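Local coordinates for protein disulfide-isomerase A4 (Rattus norvegicus, PDB 3EC3) that catalyses the rearrangement of disulfide bonds in proteins, and is represented here by its noncatalytic thioredoxin-like b and b' domains, at residues A[44-49]-A[101-106]; A[132-137]-A[167-172]; A[197-202]-A[221-226]. The protein carries 1 engineered substitution. All coordinates share one frame; numbering follows the deposited sequence.

Contact 1 of 3, residues A[44-49]-A[101-106]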
loop_
_atom_site.group_PDB
_atom_site.type_symbol
_atom_site.label_atom_id
_atom_site.label_comp_id
_atom_site.label_asym_id
_atom_site.label_seq_id
_atom_site.Cartn_x
_atom_site.Cartn_y
_atom_site.Cartn_z
ATOM N N TYR A 44 13.224 4.736 -17.228
ATOM C CA TYR A 44 12.115 4.035 -16.543
ATOM C C TYR A 44 12.242 2.513 -16.696
ATOM O O TYR A 44 12.150 1.782 -15.701
ATOM C CB TYR A 44 10.781 4.550 -17.110
ATOM C CG TYR A 44 9.551 3.808 -16.574
ATOM C CD1 TYR A 44 8.769 3.018 -17.408
ATOM C CD2 TYR A 44 9.178 3.931 -15.238
ATOM C CE1 TYR A 44 7.643 2.345 -16.913
ATOM C CE2 TYR A 44 8.076 3.266 -14.734
ATOM C CZ TYR A 44 7.315 2.459 -15.589
ATOM O OH TYR A 44 6.181 1.830 -15.075
ATOM N N GLN A 45 12.511 2.036 -17.924
ATOM C CA GLN A 45 12.655 0.592 -18.179
ATOM C C GLN A 45 13.841 0.010 -17.397
ATOM O O GLN A 45 13.783 -1.134 -16.986
ATOM C CB GLN A 45 12.759 0.239 -19.697
ATOM C CG GLN A 45 11.397 0.208 -20.520
ATOM C CD GLN A 45 10.484 -1.057 -20.276
ATOM O OE1 GLN A 45 10.582 -1.716 -19.230
ATOM N NE2 GLN A 45 9.579 -1.367 -21.242
ATOM N N ASP A 46 14.920 0.787 -17.254
ATOM C CA ASP A 46 16.108 0.397 -16.440
ATOM C C ASP A 46 15.728 0.198 -14.963
ATOM O O ASP A 46 16.032 -0.843 -14.373
ATOM C CB ASP A 46 17.173 1.474 -16.593
ATOM C CG ASP A 46 18.534 1.068 -16.051
ATOM O OD1 ASP A 46 18.625 0.299 -15.070
ATOM O OD2 ASP A 46 19.532 1.573 -16.608
ATOM N N ALA A 47 15.064 1.195 -14.390
ATOM C CA ALA A 47 14.494 1.097 -13.042
ATOM C C ALA A 47 13.528 -0.091 -12.853
ATOM O O ALA A 47 13.558 -0.790 -11.823
ATOM C CB ALA A 47 13.770 2.397 -12.689
ATOM N N ALA A 48 12.628 -0.266 -13.814
ATOM C CA ALA A 48 11.631 -1.326 -13.777
ATOM C C ALA A 48 12.299 -2.712 -13.798
ATOM O O ALA A 48 11.892 -3.633 -13.084
ATOM C CB ALA A 48 10.703 -1.176 -14.955
ATOM N N ASN A 49 13.331 -2.852 -14.628
ATOM C CA ASN A 49 14.039 -4.117 -14.744
ATOM C C ASN A 49 14.602 -4.549 -13.396
ATOM O O ASN A 49 14.464 -5.708 -12.994
ATOM C CB ASN A 49 15.172 -4.049 -15.779
ATOM C CG ASN A 49 15.949 -5.332 -15.821
ATOM O OD1 ASN A 49 15.383 -6.395 -16.112
ATOM N ND2 ASN A 49 17.226 -5.274 -15.440
ATOM N N THR A 101 17.398 11.926 -15.525
ATOM C CA THR A 101 16.928 11.302 -14.295
ATOM C C THR A 101 17.653 9.986 -13.982
ATOM O O THR A 101 17.647 9.074 -14.781
ATOM C CB THR A 101 15.387 11.048 -14.354
ATOM O OG1 THR A 101 14.723 12.233 -14.822
ATOM C CG2 THR A 101 14.851 10.694 -12.979
ATOM N N GLU A 102 18.269 9.897 -12.808
ATOM C CA GLU A 102 18.960 8.679 -12.407
ATOM C C GLU A 102 17.970 7.541 -12.200
ATOM O O GLU A 102 16.903 7.753 -11.606
ATOM C CB GLU A 102 19.725 8.927 -11.107
ATOM C CG GLU A 102 20.991 9.743 -11.303
ATOM C CD GLU A 102 21.986 9.561 -10.170
ATOM O OE1 GLU A 102 22.703 10.541 -9.841
ATOM O OE2 GLU A 102 22.057 8.443 -9.593
ATOM N N ALA A 103 18.322 6.337 -12.662
ATOM C CA ALA A 103 17.432 5.176 -12.501
ATOM C C ALA A 103 17.223 4.880 -11.036
ATOM O O ALA A 103 16.136 4.482 -10.624
ATOM C CB ALA A 103 17.972 3.953 -13.225
ATOM N N SER A 104 18.270 5.095 -10.244
ATOM C CA SER A 104 18.172 4.931 -8.787
ATOM C C SER A 104 17.128 5.850 -8.144
ATOM O O SER A 104 16.484 5.448 -7.200
ATOM C CB SER A 104 19.548 5.137 -8.134
ATOM O OG SER A 104 20.035 6.443 -8.406
ATOM N N ALA A 105 16.950 7.069 -8.654
ATOM C CA ALA A 105 15.905 7.974 -8.138
ATOM C C ALA A 105 14.510 7.447 -8.488
ATOM O O ALA A 105 13.577 7.593 -7.718
ATOM C CB ALA A 105 16.066 9.357 -8.727
ATOM N N ILE A 106 14.367 6.886 -9.684
ATOM C CA ILE A 106 13.080 6.299 -10.094
ATOM C C ILE A 106 12.755 5.139 -9.178
ATOM O O ILE A 106 11.665 5.060 -8.645
ATOM C CB ILE A 106 13.111 5.862 -11.566
ATOM C CG1 ILE A 106 13.312 7.091 -12.451
ATOM C CG2 ILE A 106 11.805 5.095 -11.953
ATOM C CD1 ILE A 106 13.522 6.757 -13.949
#
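Ile106 has CG1 anti to its carbonyl carbon (chi1 -63°), which sets CG2 anti to the backbone N and aims that methyl at Ala47 of the neighbouring helix. The second torsion, 173°, then extends the longer branch and carries CD1 toward the backbone of Tyr44. The two branches thus do different work. Ile106 CG2 meets Ala47 CB at 3.4 Å, closer than ordinary van der Waals spacing, and the branching carbon Ile106 CB lies 3.7 Å from the same methyl. Ile106 CD1 rests against the Tyr44 backbone, 3.9 Å from Tyr44 N. The Tyr44 ring plays a looser part: Ile106 CG2 lies at its edge, near the ring plane, 4.4 Å from Tyr44 CD2. Tyr44 leaves its backbone pointing away from helix 103-113, and its hydroxyl is hydrogen-bonded to the carbonyl oxygen of His58. One turn nearer the start of that helix, Ala103 takes over. Ala103 O lies 3.8 Å from Ala47 CB, while the Ala103 methyl touches the carboxylate end of Asp46, with Asp46 CG 4.1 Å from Ala103 CB. Alanines at both positions let the backbones come close, Ala47 CA and Ala103 CA being 5.1 Å apart. Glu102 occupies the N-cap just before, and the loop is also tied back to helix 39-51 through a bond from Gln43 NE2 to Thr101 O. Such small-residue packing, with one isoleucine filling the seam, joins the two helices that share one side of the central sheet in a thioredoxin-like domain, here the b domain.

Contact 2 of 3, residues A[132-137]-A[167-172]; sequences KRPLVV and PEYTFA
Glu168 makes the first, slight touch, its carbonyl oxygen standing 4.5 Å from Pro134 CD, while its CG sits over the centre of the adjoining Tyr169 ring. The carboxylate turns to Lys227 in a salt bridge, and Lys227 also bonds the Tyr169 hydroxyl. The Tyr169 ring meets Pro134 obliquely, CD1 lying 3.7 Å from Pro134 CG; the proline follows a cis peptide bond. At Thr170 the pairing of the strands begins. Thr170 N donates to Pro134 O (3.2 Å) in the plane of that carbonyl, and Thr170 O receives Val136 N at 2.7 Å in an almost straight bond (175° at the hydrogen). With chi1 at -52°, OG1 stands beside the backbone N, where a water bridges it to Pro134 O; that carbonyl thus has two donors. Thr170 CG2, on the other branch, meets Leu135 CD1. Phe171 lies alongside Val136 and points the same way, so that the valine CB comes over one ring face, displaced toward the rim and 4.0 Å from the Phe171 centroid, in a CH-pi contact. Helix 149-163 packs against this ring too. Ala172 N donates to Val136 O at 3.0 Å, and the pairing continues beyond it to Val138; the Ala172 methyl shares the Leu135 side of the sheet, 4.3 Å from Leu135 CD1. The chemistry changes along the pair: an exposed end, with Lys132, Glu168 and a bridging water, gives way to the buried parallel strands of a beta-alpha-beta crossover, in which Val136 bonds strand 170-172 through both backbone groups while Leu135 and Val137 bond Leu200 and Ala198 of the next strand.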
loop_
_atom_site.group_PDB
_atom_site.type_symbol
_atom_site.label_atom_id
_atom_site.label_comp_id
_atom_site.label_asym_id
_atom_site.label_seq_id
_atom_site.Cartn_x
_atom_site.Cartn_y
_atom_site.Cartn_z
ATOM N N LYS A 132 8.671 -3.381 6.165
ATOM C CA LYS A 132 9.117 -2.238 6.964
ATOM C C LYS A 132 8.554 -2.328 8.381
ATOM O O LYS A 132 7.430 -2.780 8.568
ATOM C CB LYS A 132 8.767 -0.894 6.304
ATOM C CG LYS A 132 9.566 0.278 6.926
ATOM C CD LYS A 132 9.499 1.562 6.102
ATOM C CE LYS A 132 10.428 2.623 6.733
ATOM N NZ LYS A 132 10.343 3.909 5.964
ATOM N N ARG A 133 9.343 -1.906 9.368
ATOM C CA ARG A 133 8.924 -1.878 10.779
ATOM C C ARG A 133 9.276 -0.506 11.395
ATOM O O ARG A 133 10.239 0.166 10.940
ATOM C CB ARG A 133 9.605 -2.994 11.605
ATOM C CG ARG A 133 9.445 -4.391 11.083
ATOM C CD ARG A 133 8.169 -5.027 11.603
ATOM N NE ARG A 133 7.945 -6.368 11.068
ATOM C CZ ARG A 133 7.445 -6.633 9.860
ATOM N NH1 ARG A 133 7.109 -5.653 9.032
ATOM N NH2 ARG A 133 7.261 -7.890 9.487
ATOM N N PRO A 134 8.514 -0.085 12.425
ATOM C CA PRO A 134 7.326 -0.765 12.994
ATOM C C PRO A 134 6.084 -0.847 12.067
ATOM O O PRO A 134 5.835 0.057 11.272
ATOM C CB PRO A 134 6.985 0.072 14.233
ATOM C CG PRO A 134 8.252 0.836 14.559
ATOM C CD PRO A 134 8.851 1.131 13.179
ATOM N N LEU A 135 5.310 -1.914 12.219
ATOM C CA LEU A 135 4.115 -2.152 11.409
ATOM C C LEU A 135 2.919 -2.343 12.343
ATOM O O LEU A 135 2.945 -3.211 13.247
ATOM C CB LEU A 135 4.305 -3.390 10.537
ATOM C CG LEU A 135 3.050 -3.968 9.871
ATOM C CD1 LEU A 135 2.480 -3.021 8.800
ATOM C CD2 LEU A 135 3.423 -5.324 9.259
ATOM N N VAL A 136 1.886 -1.527 12.142
ATOM C CA VAL A 136 0.665 -1.627 12.945
ATOM C C VAL A 136 -0.309 -2.464 12.115
ATOM O O VAL A 136 -0.601 -2.092 11.003
ATOM C CB VAL A 136 0.076 -0.231 13.273
ATOM C CG1 VAL A 136 -1.250 -0.360 14.116
ATOM C CG2 VAL A 136 1.105 0.644 14.006
ATOM N N VAL A 137 -0.768 -3.611 12.627
ATOM C CA VAL A 137 -1.721 -4.466 11.909
ATOM C C VAL A 137 -3.086 -4.506 12.577
ATOM O O VAL A 137 -3.168 -4.739 13.777
ATOM C CB VAL A 137 -1.217 -5.920 11.796
ATOM C CG1 VAL A 137 -2.216 -6.744 10.879
ATOM C CG2 VAL A 137 0.220 -5.950 11.208
ATOM N N PRO A 167 2.878 8.957 10.494
ATOM C CA PRO A 167 3.514 8.573 9.245
ATOM C C PRO A 167 4.793 7.773 9.452
ATOM O O PRO A 167 5.302 7.165 8.513
ATOM C CB PRO A 167 3.807 9.923 8.588
ATOM C CG PRO A 167 3.925 10.910 9.762
ATOM C CD PRO A 167 2.805 10.433 10.638
ATOM N N GLU A 168 5.331 7.812 10.671
ATOM C CA GLU A 168 6.565 7.107 10.997
ATOM C C GLU A 168 6.370 5.580 11.135
ATOM O O GLU A 168 7.369 4.812 11.164
ATOM C CB GLU A 168 7.141 7.665 12.298
ATOM C CG GLU A 168 6.239 7.407 13.517
ATOM C CD GLU A 168 5.295 8.574 13.828
ATOM O OE1 GLU A 168 4.976 9.369 12.908
ATOM O OE2 GLU A 168 4.900 8.719 15.003
ATOM N N TYR A 169 5.100 5.131 11.198
ATOM C CA TYR A 169 4.794 3.696 11.218
ATOM C C TYR A 169 3.982 3.332 9.969
ATOM O O TYR A 169 3.279 4.184 9.434
ATOM C CB TYR A 169 3.960 3.337 12.464
ATOM C CG TYR A 169 4.587 3.829 13.758
ATOM C CD1 TYR A 169 5.975 3.746 13.957
ATOM C CD2 TYR A 169 3.796 4.366 14.781
ATOM C CE1 TYR A 169 6.585 4.193 15.158
ATOM C CE2 TYR A 169 4.390 4.814 15.991
ATOM C CZ TYR A 169 5.765 4.726 16.166
ATOM O OH TYR A 169 6.321 5.177 17.345
ATOM N N THR A 170 4.099 2.081 9.540
ATOM C CA THR A 170 3.274 1.519 8.431
ATOM C C THR A 170 2.030 0.876 9.079
ATOM O O THR A 170 2.146 0.257 10.135
ATOM C CB THR A 170 4.073 0.478 7.666
ATOM O OG1 THR A 170 5.351 1.048 7.270
ATOM C CG2 THR A 170 3.294 -0.038 6.443
ATOM N N PHE A 171 0.842 1.095 8.500
ATOM C CA PHE A 171 -0.413 0.518 9.033
ATOM C C PHE A 171 -0.983 -0.347 7.921
ATOM O O PHE A 171 -0.828 -0.023 6.718
ATOM C CB PHE A 171 -1.427 1.599 9.345
ATOM C CG PHE A 171 -1.112 2.468 10.570
ATOM C CD1 PHE A 171 -0.069 3.372 10.581
ATOM C CD2 PHE A 171 -1.936 2.398 11.697
ATOM C CE1 PHE A 171 0.180 4.184 11.702
ATOM C CE2 PHE A 171 -1.693 3.206 12.835
ATOM C CZ PHE A 171 -0.634 4.092 12.837
ATOM N N ALA A 172 -1.609 -1.454 8.304
ATOM C CA ALA A 172 -2.262 -2.324 7.319
ATOM C C ALA A 172 -3.451 -2.991 7.974
ATOM O O ALA A 172 -3.454 -3.205 9.219
ATOM C CB ALA A 172 -1.280 -3.382 6.812
HETATM O O HOH W 1 7.226 1.006 9.094
#

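Contact 3 of 3, residues A[197-202]-A[221-226]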
loop_
_atom_site.group_PDB
_atom_site.type_symbol
_atom_site.label_atom_id
_atom_site.label_comp_id
_atom_site.label_asym_id
_atom_site.label_seq_id
_atom_site.Cartn_x
_atom_site.Cartn_y
_atom_site.Cartn_z
ATOM N N ALA A 197 -5.887 -5.703 17.168
ATOM C CA ALA A 197 -4.722 -4.974 16.630
ATOM C C ALA A 197 -3.420 -5.405 17.291
ATOM O O ALA A 197 -3.401 -5.763 18.470
ATOM C CB ALA A 197 -4.922 -3.455 16.758
ATOM N N ALA A 198 -2.353 -5.395 16.498
ATOM C CA ALA A 198 -1.006 -5.666 16.987
ATOM C C ALA A 198 0.024 -4.704 16.378
ATOM O O ALA A 198 -0.221 -4.060 15.338
ATOM C CB ALA A 198 -0.629 -7.144 16.734
ATOM N N ILE A 199 1.175 -4.603 17.030
ATOM C CA ILE A 199 2.311 -3.919 16.466
ATOM C C ILE A 199 3.496 -4.870 16.361
ATOM O O ILE A 199 3.854 -5.523 17.335
ATOM C CB ILE A 199 2.702 -2.675 17.312
ATOM C CG1 ILE A 199 1.517 -1.701 17.371
ATOM C CG2 ILE A 199 4.013 -2.032 16.739
ATOM C CD1 ILE A 199 1.733 -0.428 18.104
ATOM N N LEU A 200 4.107 -4.933 15.182
ATOM C CA LEU A 200 5.392 -5.622 15.024
ATOM C C LEU A 200 6.537 -4.583 15.036
ATOM O O LEU A 200 6.529 -3.648 14.225
ATOM C CB LEU A 200 5.422 -6.426 13.709
ATOM C CG LEU A 200 4.198 -7.197 13.180
ATOM C CD1 LEU A 200 4.610 -8.210 12.112
ATOM C CD2 LEU A 200 3.425 -7.887 14.302
ATOM N N ASP A 201 7.517 -4.734 15.937
ATOM C CA ASP A 201 8.626 -3.765 15.980
ATOM C C ASP A 201 9.883 -4.194 15.234
ATOM O O ASP A 201 9.989 -5.332 14.742
ATOM C CB ASP A 201 8.950 -3.271 17.405
ATOM C CG ASP A 201 9.792 -4.254 18.197
ATOM O OD1 ASP A 201 10.148 -5.328 17.652
ATOM O OD2 ASP A 201 10.107 -3.954 19.373
ATOM N N GLU A 202 10.848 -3.275 15.200
ATOM C CA GLU A 202 12.058 -3.394 14.414
ATOM C C GLU A 202 12.963 -4.498 14.944
ATOM O O GLU A 202 13.843 -4.966 14.227
ATOM C CB GLU A 202 12.803 -2.073 14.478
ATOM C CG GLU A 202 13.059 -1.434 13.136
ATOM C CD GLU A 202 12.845 0.076 13.163
ATOM O OE1 GLU A 202 12.272 0.596 14.147
ATOM O OE2 GLU A 202 13.249 0.741 12.189
ATOM N N GLU A 221 -4.482 5.107 21.160
ATOM C CA GLU A 221 -3.912 4.906 22.501
ATOM C C GLU A 221 -2.856 3.800 22.537
ATOM O O GLU A 221 -1.814 3.947 23.173
ATOM C CB GLU A 221 -5.037 4.618 23.493
ATOM C CG GLU A 221 -6.027 5.770 23.593
ATOM C CD GLU A 221 -7.155 5.559 24.625
ATOM O OE1 GLU A 221 -7.580 4.403 24.887
ATOM O OE2 GLU A 221 -7.643 6.576 25.153
ATOM N N PHE A 222 -3.144 2.704 21.846
ATOM C CA PHE A 222 -2.267 1.543 21.691
ATOM C C PHE A 222 -0.953 1.903 20.980
ATOM O O PHE A 222 0.136 1.566 21.466
ATOM C CB PHE A 222 -3.054 0.452 20.937
ATOM C CG PHE A 222 -2.264 -0.786 20.575
ATOM C CD1 PHE A 222 -2.222 -1.216 19.238
ATOM C CD2 PHE A 222 -1.634 -1.558 21.550
ATOM C CE1 PHE A 222 -1.534 -2.374 18.869
ATOM C CE2 PHE A 222 -0.935 -2.718 21.202
ATOM C CZ PHE A 222 -0.882 -3.130 19.859
ATOM N N VAL A 223 -1.064 2.595 19.840
ATOM C CA VAL A 223 0.106 3.117 19.108
ATOM C C VAL A 223 0.913 4.148 19.943
ATOM O O VAL A 223 2.156 4.121 19.947
ATOM C CB VAL A 223 -0.317 3.708 17.726
ATOM C CG1 VAL A 223 0.841 4.417 17.031
ATOM C CG2 VAL A 223 -0.928 2.580 16.822
HETATM N N MSE A 224 0.218 5.054 20.622
HETATM C CA MSE A 224 0.876 6.033 21.490
HETATM C C MSE A 224 1.633 5.319 22.618
HETATM O O MSE A 224 2.793 5.662 22.923
HETATM C CB MSE A 224 -0.127 7.039 22.073
HETATM C CG MSE A 224 -0.319 8.303 21.236
HETATM SE SE MSE A 224 1.378 9.311 21.070
HETATM C CE MSE A 224 0.828 10.837 19.928
ATOM N N ALA A 225 0.994 4.315 23.215
ATOM C CA ALA A 225 1.619 3.587 24.334
ATOM C C ALA A 225 2.859 2.845 23.827
ATOM O O ALA A 225 3.908 2.808 24.515
ATOM C CB ALA A 225 0.634 2.648 24.995
ATOM N N PHE A 226 2.751 2.310 22.609
ATOM C CA PHE A 226 3.883 1.700 21.917
ATOM C C PHE A 226 5.041 2.682 21.742
ATOM O O PHE A 226 6.177 2.361 22.070
ATOM C CB PHE A 226 3.493 1.150 20.542
ATOM C CG PHE A 226 4.699 0.777 19.681
ATOM C CD1 PHE A 226 5.143 1.625 18.663
ATOM C CD2 PHE A 226 5.398 -0.409 19.919
ATOM C CE1 PHE A 226 6.243 1.282 17.887
ATOM C CE2 PHE A 226 6.520 -0.759 19.158
ATOM C CZ PHE A 226 6.945 0.078 18.143
#
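Ile199 meets two phenylalanine rings of helix 216-227 through CH-pi contacts, one with each of two methyls. Ile199 CG2 lies over the centre of the Phe226 ring, 3.8 Å from the centroid and close to the ring normal. Ile199 CD1 covers one face of Phe222, set nearer the rim and 4.2 Å from that centroid. Chi1 of -60° sets CG1 beside the backbone N and CG2 beside the carbonyl carbon; CG2 thereby meets Phe226, and the extended second torsion (-178°) places CD1 between the two phenylalanines.

Plain apolar packing forms a second group. Ile199 CD1 comes within 3.4 Å of Phe226 CB, pressing on the root of that side chain, and it also approaches Val223 CG2 at 4.2 Å. From the other phenylalanine, Phe222 CE1 comes 3.5 Å from Ile199 CG1 as the two side chains slide past each other in opposite directions. Phe222 CE1 also lies 4.1 Å from Ala197 CB.

A third group of contacts is made at ring edges. The carbonyl carbon of Ala198 lies in the plane of the Phe222 ring, at its edge. Asp201 CB takes a like place beside Phe226, 3.9 Å from Phe226 CE2, while the carboxylate serves the following turn: OD1 accepts the backbone N-H groups of Ser203 and Lys205. A further ring, that of Tyr169, stacks edge-to-face with Phe226.

The axes of segments 197-200 and 221-226 are inclined by 25° and come within 9.7 Å. A C-terminal helix laid on an antiparallel hairpin, here strands 196-200 and 206-208, is the beta-beta-alpha half of the thioredoxin fold, in this case that of the b' domain.

In the fold
From the N terminus, contact 1 closes first: after the intervening strands, helix 103-113 comes back to pack beside helix 39-51 on the same side of the first sheet, completing one side of the first thioredoxin-like domain. Contact 2 follows in series: the chain leaves strand 135-140, passes through helix 149-163 and returns to lay strand 170-175 alongside. Contact 3 then closes the shorter loop from strand 196-200 to helix 216-227. None nests within or crosses another. Contacts 2 and 3 adjoin, their centres about 9 Å apart, because strands 135-140 and 196-200 are antiparallel neighbours in the second sheet. Contact 1 stands apart, its centre about 26 Å from that of contact 2.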